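Local structure of glyoxalase family protein, putative (Bacillus anthracis, 2QQZ) at residues D12-A26 / N57-N69. The protein is of unknown function but probably belongs to the glyoxalase/bleomycin resistance/dioxygenase superfamily, whose members often act on small molecules. Sequence-based numbering, arbitrary orientation. Where two conformers were deposited one is given.
Sequences DHVQVAAPVGCEEEA and NQEIHIGVEQNFN. With SO4 (sulfate ion), chain E.
His13 and His61, neighbours on one face of a parallel strand pair, lie ring on ring: the planes are 12° apart, the centroids 3.9 Å, an offset stack. His61 CE1 sits over the centre of the His13 ring, while His13 CD2 lies over the His61 face, off-centre toward its rim; Trp52 also stacks on His61. Each imidazole N-H points in its ring plane at a carboxylate oxygen, His13 ND1 giving to Asp12 OD2 at 2.7 Å and His61 NE2 to Glu59 OE1 at 2.8 Å.

Beneath the rings, strands 12-18 and 58-64 run parallel, His61 bonding through N to Val14 O and through O to Val16 N. They are the first and last strands of a beta-alpha-beta-beta-beta unit, as in the glyoxalase (vicinal oxygen chelate) fold. On the opposite face, Val16 fits between Ile60 and Ile62, CB 3.7 Å from Ile62 CD1. With CG1 beside its backbone N (chi1 -51°), Ile62 turns CG2 toward Ala18 CB (3.6 Å), while Tyr30 of helix 23-33 packs on all three. Val64 wedges CG1 against Val20 CG2 and CG2 against Cys22 SG. Past the strands, the Phe68 ring face receives Ala18 CA and Pro19 CD.

Chemically the two faces differ: one is aliphatic, the other carries the imidazoles and acids. Asp12 OD2 and Glu59 OE1 stand 4.5 Å apart, and one water donates to both, which probably eases their repulsion.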
loop_
_atom_site.group_PDB
_atom_site.type_symbol
_atom_site.label_atom_id
_atom_site.label_comp_id
_atom_site.label_asym_id
_atom_site.label_seq_id
_atom_site.Cartn_x
_atom_site.Cartn_y
_atom_site.Cartn_z
ATOM N N ASP A 12 -7.304 -1.090 -3.992
ATOM C CA ASP A 12 -8.446 -0.502 -3.350
ATOM C C ASP A 12 -8.014 0.355 -2.140
ATOM O O ASP A 12 -8.476 1.474 -1.944
ATOM C CB ASP A 12 -9.409 -1.593 -2.904
ATOM C CG ASP A 12 -10.606 -1.032 -2.183
ATOM O OD1 ASP A 12 -11.587 -0.712 -2.851
ATOM O OD2 ASP A 12 -10.557 -0.866 -0.960
ATOM N N HIS A 13 -7.123 -0.187 -1.336
ATOM C CA HIS A 13 -6.666 0.537 -0.157
ATOM C C HIS A 13 -5.390 -0.101 0.340
ATOM O O HIS A 13 -5.024 -1.174 -0.090
ATOM C CB HIS A 13 -7.752 0.580 0.995
ATOM C CG HIS A 13 -8.041 -0.746 1.624
ATOM N ND1 HIS A 13 -9.040 -1.579 1.159
ATOM C CD2 HIS A 13 -7.498 -1.371 2.689
ATOM C CE1 HIS A 13 -9.082 -2.674 1.896
ATOM N NE2 HIS A 13 -8.152 -2.574 2.833
ATOM N N VAL A 14 -4.704 0.609 1.237
ATOM C CA VAL A 14 -3.596 0.061 2.004
ATOM C C VAL A 14 -3.956 0.100 3.487
ATOM O O VAL A 14 -4.574 1.060 3.988
ATOM C CB VAL A 14 -2.251 0.823 1.747
ATOM C CG1 VAL A 14 -1.804 0.583 0.342
ATOM C CG2 VAL A 14 -2.387 2.370 2.026
ATOM N N GLN A 15 -3.607 -0.974 4.172
ATOM C CA GLN A 15 -3.812 -1.046 5.590
ATOM C C GLN A 15 -2.477 -0.734 6.266
ATOM O O GLN A 15 -1.501 -1.434 6.047
ATOM C CB GLN A 15 -4.362 -2.424 5.988
ATOM C CG GLN A 15 -4.310 -2.516 7.520
ATOM C CD GLN A 15 -5.540 -3.063 8.115
ATOM O OE1 GLN A 15 -6.631 -2.542 7.907
ATOM N NE2 GLN A 15 -5.389 -4.128 8.861
ATOM N N VAL A 16 -2.434 0.328 7.074
ATOM C CA VAL A 16 -1.236 0.773 7.844
ATOM C C VAL A 16 -1.497 0.450 9.322
ATOM O O VAL A 16 -2.591 0.699 9.824
ATOM C CB VAL A 16 -1.072 2.292 7.659
ATOM C CG1 VAL A 16 0.005 2.909 8.572
ATOM C CG2 VAL A 16 -0.787 2.607 6.174
ATOM N N ALA A 17 -0.528 -0.148 10.001
ATOM C CA ALA A 17 -0.787 -0.599 11.373
ATOM C C ALA A 17 -0.441 0.535 12.342
ATOM O O ALA A 17 0.343 1.441 11.991
ATOM C CB ALA A 17 -0.010 -1.833 11.659
ATOM N N ALA A 18 -1.004 0.462 13.544
ATOM C CA ALA A 18 -0.819 1.457 14.580
ATOM C C ALA A 18 -1.183 0.811 15.898
ATOM O O ALA A 18 -1.869 -0.234 15.932
ATOM C CB ALA A 18 -1.716 2.654 14.296
ATOM N N PRO A 19 -0.715 1.389 17.007
ATOM C CA PRO A 19 -1.097 0.756 18.263
ATOM C C PRO A 19 -2.540 1.001 18.739
ATOM O O PRO A 19 -3.211 1.942 18.293
ATOM C CB PRO A 19 -0.111 1.356 19.276
ATOM C CG PRO A 19 0.355 2.651 18.677
ATOM C CD PRO A 19 0.204 2.530 17.182
ATOM N N VAL A 20 -2.959 0.212 19.730
ATOM C CA VAL A 20 -4.273 0.464 20.352
ATOM C C VAL A 20 -4.290 1.911 20.865
ATOM O O VAL A 20 -3.293 2.375 21.410
ATOM C CB VAL A 20 -4.469 -0.520 21.511
ATOM C CG1 VAL A 20 -5.808 -0.354 22.163
ATOM C CG2 VAL A 20 -4.301 -1.949 20.997
ATOM N N GLY A 21 -5.410 2.611 20.720
ATOM C CA GLY A 21 -5.528 3.991 21.194
ATOM C C GLY A 21 -5.035 5.031 20.207
ATOM O O GLY A 21 -4.967 6.196 20.537
ATOM N N CYS A 22 -4.735 4.634 18.979
ATOM C CA CYS A 22 -4.045 5.521 18.021
ATOM C C CYS A 22 -4.935 6.606 17.392
ATOM O O CYS A 22 -4.396 7.494 16.697
ATOM C CB CYS A 22 -3.482 4.693 16.849
ATOM S SG CYS A 22 -4.851 3.883 15.910
ATOM N N GLU A 23 -6.265 6.525 17.590
ATOM C CA GLU A 23 -7.210 7.253 16.729
ATOM C C GLU A 23 -7.000 8.754 16.751
ATOM O O GLU A 23 -7.074 9.399 15.708
ATOM C CB GLU A 23 -8.662 6.896 17.077
ATOM C CG GLU A 23 -9.073 5.450 16.766
ATOM C CD GLU A 23 -8.712 4.433 17.850
ATOM O OE1 GLU A 23 -8.084 4.803 18.865
ATOM O OE2 GLU A 23 -9.050 3.245 17.670
ATOM N N GLU A 24 -6.745 9.321 17.927
ATOM C CA GLU A 24 -6.577 10.772 18.035
ATOM C C GLU A 24 -5.355 11.236 17.213
ATOM O O GLU A 24 -5.459 12.140 16.351
ATOM C CB GLU A 24 -6.374 11.164 19.488
ATOM C CG GLU A 24 -7.276 12.242 20.002
ATOM C CD GLU A 24 -7.012 12.492 21.486
ATOM O OE1 GLU A 24 -5.835 12.294 21.902
ATOM O OE2 GLU A 24 -7.962 12.857 22.243
ATOM N N GLU A 25 -4.221 10.591 17.478
ATOM C CA GLU A 25 -2.961 10.873 16.765
ATOM C C GLU A 25 -3.045 10.606 15.263
ATOM O O GLU A 25 -2.486 11.349 14.460
ATOM C CB GLU A 25 -1.811 10.073 17.366
ATOM C CG GLU A 25 -1.181 10.754 18.517
ATOM C CD GLU A 25 0.153 10.128 18.875
ATOM O OE1 GLU A 25 1.191 10.839 18.792
ATOM O OE2 GLU A 25 0.163 8.917 19.215
ATOM N N ALA A 26 -3.757 9.559 14.872
ATOM C CA ALA A 26 -3.930 9.242 13.457
ATOM C C ALA A 26 -4.742 10.350 12.737
ATOM O O ALA A 26 -4.365 10.801 11.625
ATOM C CB ALA A 26 -4.625 7.879 13.303
ATOM N N ASN A 57 -9.347 7.917 -5.503
ATOM C CA ASN A 57 -10.238 6.742 -5.591
ATOM C C ASN A 57 -9.810 5.661 -4.657
ATOM O O ASN A 57 -10.352 4.539 -4.718
ATOM C CB ASN A 57 -10.298 6.138 -7.006
ATOM C CG ASN A 57 -11.176 6.905 -7.917
ATOM O OD1 ASN A 57 -12.207 7.418 -7.503
ATOM N ND2 ASN A 57 -10.764 7.030 -9.168
ATOM N N GLN A 58 -8.795 5.959 -3.836
ATOM C CA GLN A 58 -8.330 4.976 -2.875
ATOM C C GLN A 58 -8.589 5.420 -1.415
ATOM O O GLN A 58 -9.123 6.537 -1.148
ATOM C CB GLN A 58 -6.832 4.651 -3.104
ATOM C CG GLN A 58 -6.502 3.947 -4.416
ATOM C CD GLN A 58 -6.411 4.912 -5.588
ATOM O OE1 GLN A 58 -5.728 5.915 -5.500
ATOM N NE2 GLN A 58 -7.099 4.611 -6.698
ATOM N N GLU A 59 -8.258 4.518 -0.486
ATOM C CA GLU A 59 -8.368 4.775 0.954
ATOM C C GLU A 59 -7.106 4.320 1.672
ATOM O O GLU A 59 -6.370 3.496 1.178
ATOM C CB GLU A 59 -9.555 4.005 1.577
ATOM C CG GLU A 59 -10.823 4.267 0.800
ATOM C CD GLU A 59 -12.018 3.403 1.195
ATOM O OE1 GLU A 59 -11.913 2.326 1.859
ATOM O OE2 GLU A 59 -13.124 3.829 0.796
ATOM N N ILE A 60 -6.872 4.877 2.852
ATOM C CA ILE A 60 -5.847 4.341 3.735
ATOM C C ILE A 60 -6.601 3.924 5.000
ATOM O O ILE A 60 -7.400 4.693 5.494
ATOM C CB ILE A 60 -4.670 5.365 4.003
ATOM C CG1 ILE A 60 -3.566 4.698 4.845
ATOM C CG2 ILE A 60 -5.159 6.643 4.696
ATOM C CD1 ILE A 60 -2.388 5.590 5.111
ATOM N N HIS A 61 -6.388 2.695 5.477
ATOM C CA HIS A 61 -7.076 2.202 6.623
ATOM C C HIS A 61 -6.008 2.081 7.723
ATOM O O HIS A 61 -5.037 1.336 7.598
ATOM C CB HIS A 61 -7.748 0.830 6.412
ATOM C CG HIS A 61 -8.817 0.817 5.370
ATOM N ND1 HIS A 61 -9.607 -0.292 5.147
ATOM C CD2 HIS A 61 -9.332 1.809 4.599
ATOM C CE1 HIS A 61 -10.481 -0.011 4.198
ATOM N NE2 HIS A 61 -10.350 1.261 3.863
ATOM N N ILE A 62 -6.192 2.828 8.802
ATOM C CA ILE A 62 -5.281 2.707 9.971
ATOM C C ILE A 62 -5.906 1.661 10.871
ATOM O O ILE A 62 -6.995 1.883 11.452
ATOM C CB ILE A 62 -5.098 4.059 10.706
ATOM C CG1 ILE A 62 -4.711 5.205 9.730
ATOM C CG2 ILE A 62 -4.116 3.854 11.851
ATOM C CD1 ILE A 62 -3.433 4.820 8.896
ATOM N N GLY A 63 -5.237 0.503 10.974
ATOM C CA GLY A 63 -5.735 -0.626 11.736
ATOM C C GLY A 63 -4.901 -0.828 12.991
ATOM O O GLY A 63 -3.640 -0.796 12.966
ATOM N N VAL A 64 -5.613 -1.058 14.085
ATOM C CA VAL A 64 -5.055 -1.179 15.427
ATOM C C VAL A 64 -4.378 -2.541 15.545
ATOM O O VAL A 64 -4.955 -3.577 15.120
ATOM C CB VAL A 64 -6.174 -1.017 16.498
ATOM C CG1 VAL A 64 -5.800 -1.723 17.743
ATOM C CG2 VAL A 64 -6.349 0.426 16.828
ATOM N N GLU A 65 -3.156 -2.546 16.114
ATOM C CA GLU A 65 -2.439 -3.798 16.353
ATOM C C GLU A 65 -1.816 -3.811 17.738
ATOM O O GLU A 65 -0.969 -2.964 18.082
ATOM C CB GLU A 65 -1.363 -4.018 15.274
ATOM C CG GLU A 65 -1.913 -4.198 13.847
ATOM C CD GLU A 65 -2.742 -5.489 13.621
ATOM O OE1 GLU A 65 -2.785 -6.368 14.517
ATOM O OE2 GLU A 65 -3.347 -5.632 12.521
ATOM N N GLN A 66 -2.219 -4.761 18.565
ATOM C CA GLN A 66 -1.625 -4.887 19.828
ATOM C C GLN A 66 -0.126 -5.199 19.709
ATOM O O GLN A 66 0.674 -4.720 20.531
ATOM C CB GLN A 66 -2.321 -6.030 20.541
ATOM C CG GLN A 66 -1.833 -6.310 21.809
ATOM C CD GLN A 66 -2.424 -7.608 22.315
ATOM O OE1 GLN A 66 -3.027 -8.389 21.557
ATOM N NE2 GLN A 66 -2.263 -7.843 23.580
ATOM N N ASN A 67 0.233 -5.959 18.673
ATOM C CA ASN A 67 1.649 -6.296 18.424
ATOM C C ASN A 67 2.222 -5.392 17.328
ATOM O O ASN A 67 2.946 -5.824 16.482
ATOM C CB ASN A 67 1.799 -7.758 18.069
ATOM C CG ASN A 67 1.544 -8.668 19.251
ATOM O OD1 ASN A 67 0.799 -9.656 19.130
ATOM N ND2 ASN A 67 2.129 -8.335 20.408
ATOM N N PHE A 68 1.856 -4.120 17.348
ATOM C CA PHE A 68 2.339 -3.185 16.355
ATOM C C PHE A 68 3.902 -3.113 16.223
ATOM O O PHE A 68 4.643 -2.963 17.228
ATOM C CB PHE A 68 1.786 -1.798 16.649
ATOM C CG PHE A 68 2.369 -0.715 15.779
ATOM C CD1 PHE A 68 2.174 -0.719 14.423
ATOM C CD2 PHE A 68 3.090 0.350 16.362
ATOM C CE1 PHE A 68 2.712 0.286 13.600
ATOM C CE2 PHE A 68 3.650 1.340 15.576
ATOM C CZ PHE A 68 3.421 1.357 14.207
ATOM N N ASN A 69 4.364 -3.199 14.979
ATOM C CA ASN A 69 5.779 -2.944 14.671
ATOM C C ASN A 69 5.832 -1.900 13.528
ATOM O O ASN A 69 5.316 -2.154 12.462
ATOM C CB ASN A 69 6.428 -4.254 14.234
ATOM C CG ASN A 69 7.936 -4.193 14.230
ATOM O OD1 ASN A 69 8.564 -3.268 14.790
ATOM N ND2 ASN A 69 8.544 -5.203 13.632
HETATM S S SO4 E . -7.745 5.353 -10.144
HETATM O O1 SO4 E . -8.556 4.180 -9.805
HETATM O O2 SO4 E . -8.017 5.695 -11.531
HETATM O O3 SO4 E . -7.995 6.483 -9.254
HETATM O O4 SO4 E . -6.315 5.131 -10.073
HETATM O O HOH W 1 -12.433 -0.155 1.257
HETATM O O HOH W 2 -9.378 -2.675 6.321
HETATM O O HOH W 3 -0.681 -1.468 20.657
#